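Long-range contact in probable thiamine pyrophosphokinase (Staphylococcus saprophyticus, PDB 3L8M), which probably transfers a pyrophosphate group from ATP to thiamine, yielding thiamine diphosphate: residues L110-E114 / E133-I137. Residues are numbered along the deposited sequence; the frame is centred on the assembly and turned at random.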
ATOM      1  N   LEU A 110      -4.438 -29.095 -12.402  1.00 25.58           N
ATOM      2  CA  LEU A 110      -3.517 -29.969 -11.662  1.00 29.53           C
ATOM      3  C   LEU A 110      -2.210 -30.183 -12.438  1.00 33.66           C
ATOM      4  O   LEU A 110      -1.132 -30.298 -11.842  1.00 27.93           O
ATOM      5  CB  LEU A 110      -4.166 -31.322 -11.356  1.00 27.25           C
ATOM      6  CG  LEU A 110      -5.407 -31.347 -10.456  1.00 24.04           C
ATOM      7  CD1 LEU A 110      -5.913 -32.771 -10.354  1.00 24.35           C
ATOM      8  CD2 LEU A 110      -5.083 -30.801  -9.075  1.00 22.32           C
ATOM      9  N   GLN A 111      -2.299 -30.230 -13.767  1.00 33.79           N
ATOM     10  CA  GLN A 111      -1.098 -30.396 -14.580  1.00 37.79           C
ATOM     11  C   GLN A 111      -0.109 -29.244 -14.331  1.00 44.87           C
ATOM     12  O   GLN A 111       1.105 -29.457 -14.293  1.00 34.66           O
ATOM     13  CB  GLN A 111      -1.459 -30.472 -16.066  1.00 20.00           C
ATOM     14  CG  GLN A 111      -2.237 -31.719 -16.453  1.00 20.00           C
ATOM     15  CD  GLN A 111      -2.640 -31.725 -17.913  1.00 20.00           C
ATOM     16  OE1 GLN A 111      -2.762 -30.669 -18.534  1.00 20.00           O
ATOM     17  NE2 GLN A 111      -2.845 -32.917 -18.467  1.00 20.00           N
ATOM     18  N   ILE A 112      -0.627 -28.028 -14.169  1.00 39.04           N
ATOM     19  CA  ILE A 112       0.228 -26.871 -13.937  1.00 33.65           C
ATOM     20  C   ILE A 112       1.066 -27.005 -12.663  1.00 39.38           C
ATOM     21  O   ILE A 112       2.272 -26.734 -12.671  1.00 40.39           O
ATOM     22  CB  ILE A 112      -0.596 -25.572 -13.862  1.00 30.28           C
ATOM     23  CG1 ILE A 112      -1.301 -25.328 -15.194  1.00 17.81           C
ATOM     24  CG2 ILE A 112       0.313 -24.386 -13.566  1.00 27.84           C
ATOM     25  CD1 ILE A 112      -2.336 -24.242 -15.119  1.00 19.93           C
ATOM     26  N   LEU A 113       0.434 -27.430 -11.572  1.00 33.33           N
ATOM     27  CA  LEU A 113       1.135 -27.597 -10.309  1.00 33.15           C
ATOM     28  C   LEU A 113       2.268 -28.610 -10.462  1.00 33.20           C
ATOM     29  O   LEU A 113       3.259 -28.568  -9.738  1.00 40.36           O
ATOM     30  CB  LEU A 113       0.177 -28.103  -9.227  1.00 29.05           C
ATOM     31  CG  LEU A 113      -1.022 -27.275  -8.752  1.00 36.21           C
ATOM     32  CD1 LEU A 113      -1.930 -28.176  -7.936  1.00 37.64           C
ATOM     33  CD2 LEU A 113      -0.572 -26.096  -7.910  1.00 35.85           C
ATOM     34  N   GLU A 114       2.110 -29.518 -11.415  1.00 39.94           N
ATOM     35  CA  GLU A 114       3.088 -30.574 -11.641  1.00 44.61           C
ATOM     36  C   GLU A 114       4.197 -30.207 -12.623  1.00 41.94           C
ATOM     37  O   GLU A 114       5.139 -30.975 -12.816  1.00 42.79           O
ATOM     38  CB  GLU A 114       2.349 -31.837 -12.102  1.00 42.97           C
ATOM     39  CG  GLU A 114       1.211 -32.219 -11.146  1.00 48.75           C
ATOM     40  CD  GLU A 114       0.262 -33.263 -11.714  1.00 39.78           C
ATOM     41  OE1 GLU A 114       0.227 -33.439 -12.949  1.00 38.00           O
ATOM     42  OE2 GLU A 114      -0.468 -33.893 -10.922  1.00 35.22           O
ATOM     43  N   GLU A 133      -7.654 -27.482  -0.251  1.00 24.58           N
ATOM     44  CA  GLU A 133      -6.402 -26.794  -0.499  1.00 22.20           C
ATOM     45  C   GLU A 133      -5.541 -27.901  -1.106  1.00 28.88           C
ATOM     46  O   GLU A 133      -5.420 -28.985  -0.525  1.00 19.99           O
ATOM     47  CB  GLU A 133      -5.809 -26.283   0.807  1.00 29.72           C
ATOM     48  CG  GLU A 133      -4.780 -25.192   0.619  1.00 51.94           C
ATOM     49  CD  GLU A 133      -4.399 -24.537   1.933  1.00 65.99           C
ATOM     50  OE1 GLU A 133      -5.321 -24.135   2.678  1.00 56.86           O
ATOM     51  OE2 GLU A 133      -3.184 -24.423   2.218  1.00 65.04           O
ATOM     52  N   ILE A 134      -4.975 -27.641  -2.283  1.00 29.16           N
ATOM     53  CA  ILE A 134      -4.169 -28.634  -2.994  1.00 30.26           C
ATOM     54  C   ILE A 134      -2.834 -28.078  -3.497  1.00 30.22           C
ATOM     55  O   ILE A 134      -2.777 -26.972  -4.038  1.00 26.56           O
ATOM     56  CB  ILE A 134      -4.953 -29.190  -4.224  1.00 39.15           C
ATOM     57  CG1 ILE A 134      -6.263 -29.832  -3.769  1.00 41.47           C
ATOM     58  CG2 ILE A 134      -4.100 -30.199  -5.000  1.00 25.45           C
ATOM     59  CD1 ILE A 134      -7.212 -30.150  -4.917  1.00 37.75           C
ATOM     60  N   GLN A 135      -1.765 -28.854  -3.327  1.00 29.04           N
ATOM     61  CA  GLN A 135      -0.445 -28.444  -3.795  1.00 34.00           C
ATOM     62  C   GLN A 135       0.398 -29.664  -4.128  1.00 35.74           C
ATOM     63  O   GLN A 135       0.179 -30.751  -3.592  1.00 34.74           O
ATOM     64  CB  GLN A 135       0.272 -27.590  -2.748  1.00 25.93           C
ATOM     65  CG  GLN A 135       0.561 -28.313  -1.442  1.00 44.04           C
ATOM     66  CD  GLN A 135       1.252 -27.421  -0.418  1.00 50.94           C
ATOM     67  OE1 GLN A 135       2.355 -26.925  -0.656  1.00 48.24           O
ATOM     68  NE2 GLN A 135       0.602 -27.210   0.726  1.00 37.80           N
ATOM     69  N   PHE A 136       1.362 -29.470  -5.022  1.00 36.42           N
ATOM     70  CA  PHE A 136       2.261 -30.525  -5.470  1.00 28.87           C
ATOM     71  C   PHE A 136       3.491 -30.591  -4.552  1.00 27.15           C
ATOM     72  O   PHE A 136       3.967 -29.571  -4.068  1.00 35.37           O
ATOM     73  CB  PHE A 136       2.666 -30.221  -6.918  1.00 38.23           C
ATOM     74  CG  PHE A 136       3.557 -31.251  -7.548  1.00 46.46           C
ATOM     75  CD1 PHE A 136       3.148 -32.576  -7.663  1.00 40.51           C
ATOM     76  CD2 PHE A 136       4.792 -30.881  -8.084  1.00 52.42           C
ATOM     77  CE1 PHE A 136       3.957 -33.523  -8.303  1.00 39.05           C
ATOM     78  CE2 PHE A 136       5.610 -31.819  -8.729  1.00 49.88           C
ATOM     79  CZ  PHE A 136       5.190 -33.141  -8.839  1.00 44.39           C
ATOM     80  N   ILE A 137       3.979 -31.795  -4.280  1.00 31.59           N
ATOM     81  CA  ILE A 137       5.155 -31.968  -3.431  1.00 35.51           C
ATOM     82  C   ILE A 137       6.094 -32.927  -4.129  1.00 42.63           C
ATOM     83  O   ILE A 137       5.749 -34.083  -4.369  1.00 45.68           O
ATOM     84  CB  ILE A 137       4.818 -32.547  -2.054  1.00 42.67           C
ATOM     85  CG1 ILE A 137       3.781 -31.670  -1.345  1.00 41.95           C
ATOM     86  CG2 ILE A 137       6.094 -32.616  -1.216  1.00 40.88           C
ATOM     87  CD1 ILE A 137       3.385 -32.193   0.026  1.00 43.89           C
TER
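Leu113 and Phe136 bring the two backbones together, with their CA atoms 5.8 Å apart. Residues 110-113 are helical and belong to helix 103-113. Residues 133-137 are extended and belong to strand 132-137. The helix packs on one face of the sheet, and the two segments meet through van der Waals contact.

Ile134 and Phe136 both point their CB toward the helix, whereas Gln135 between them points away. Leu113 faces the strand and fits against both. Leu113 CB lies 4.0 Å from Phe136 CB. Leu113 CD1 lies 4.2 Å from Ile134 CG2, and the two side chains cross at about a right angle. Leu110 CD2 lies 4.2 Å from Ile134 CG2.

With chi1 at -178°, Phe136 turns its ring away from its own backbone N and toward Leu113 and Glu114. There Glu114 CA sits over one ring face, 4.0 Å from the centroid and 13° off the normal, a CH-pi contact. Glu114 CG lies on the same side, 4.0 Å from Phe136 CD1, and the Glu114 carboxylate plane is turned 57° from the ring. Leu113 O approaches the ring obliquely.

In the chain, helix 103-113 lies between the adjacent parallel strands 92-96 and 124-128, a beta-alpha-beta arrangement in the family's catalytic domain. It also packs on strand 132-137, which turns back antiparallel beside 124-128 and has 204-209 on its other side. Leu127 and Ile207, from these neighbours, extend the apolar layer around Leu110, Leu113 and Ile134. Val158 touches both Glu114 and Phe136. Ile112, on another flank of the helix, packs against helix 77-87.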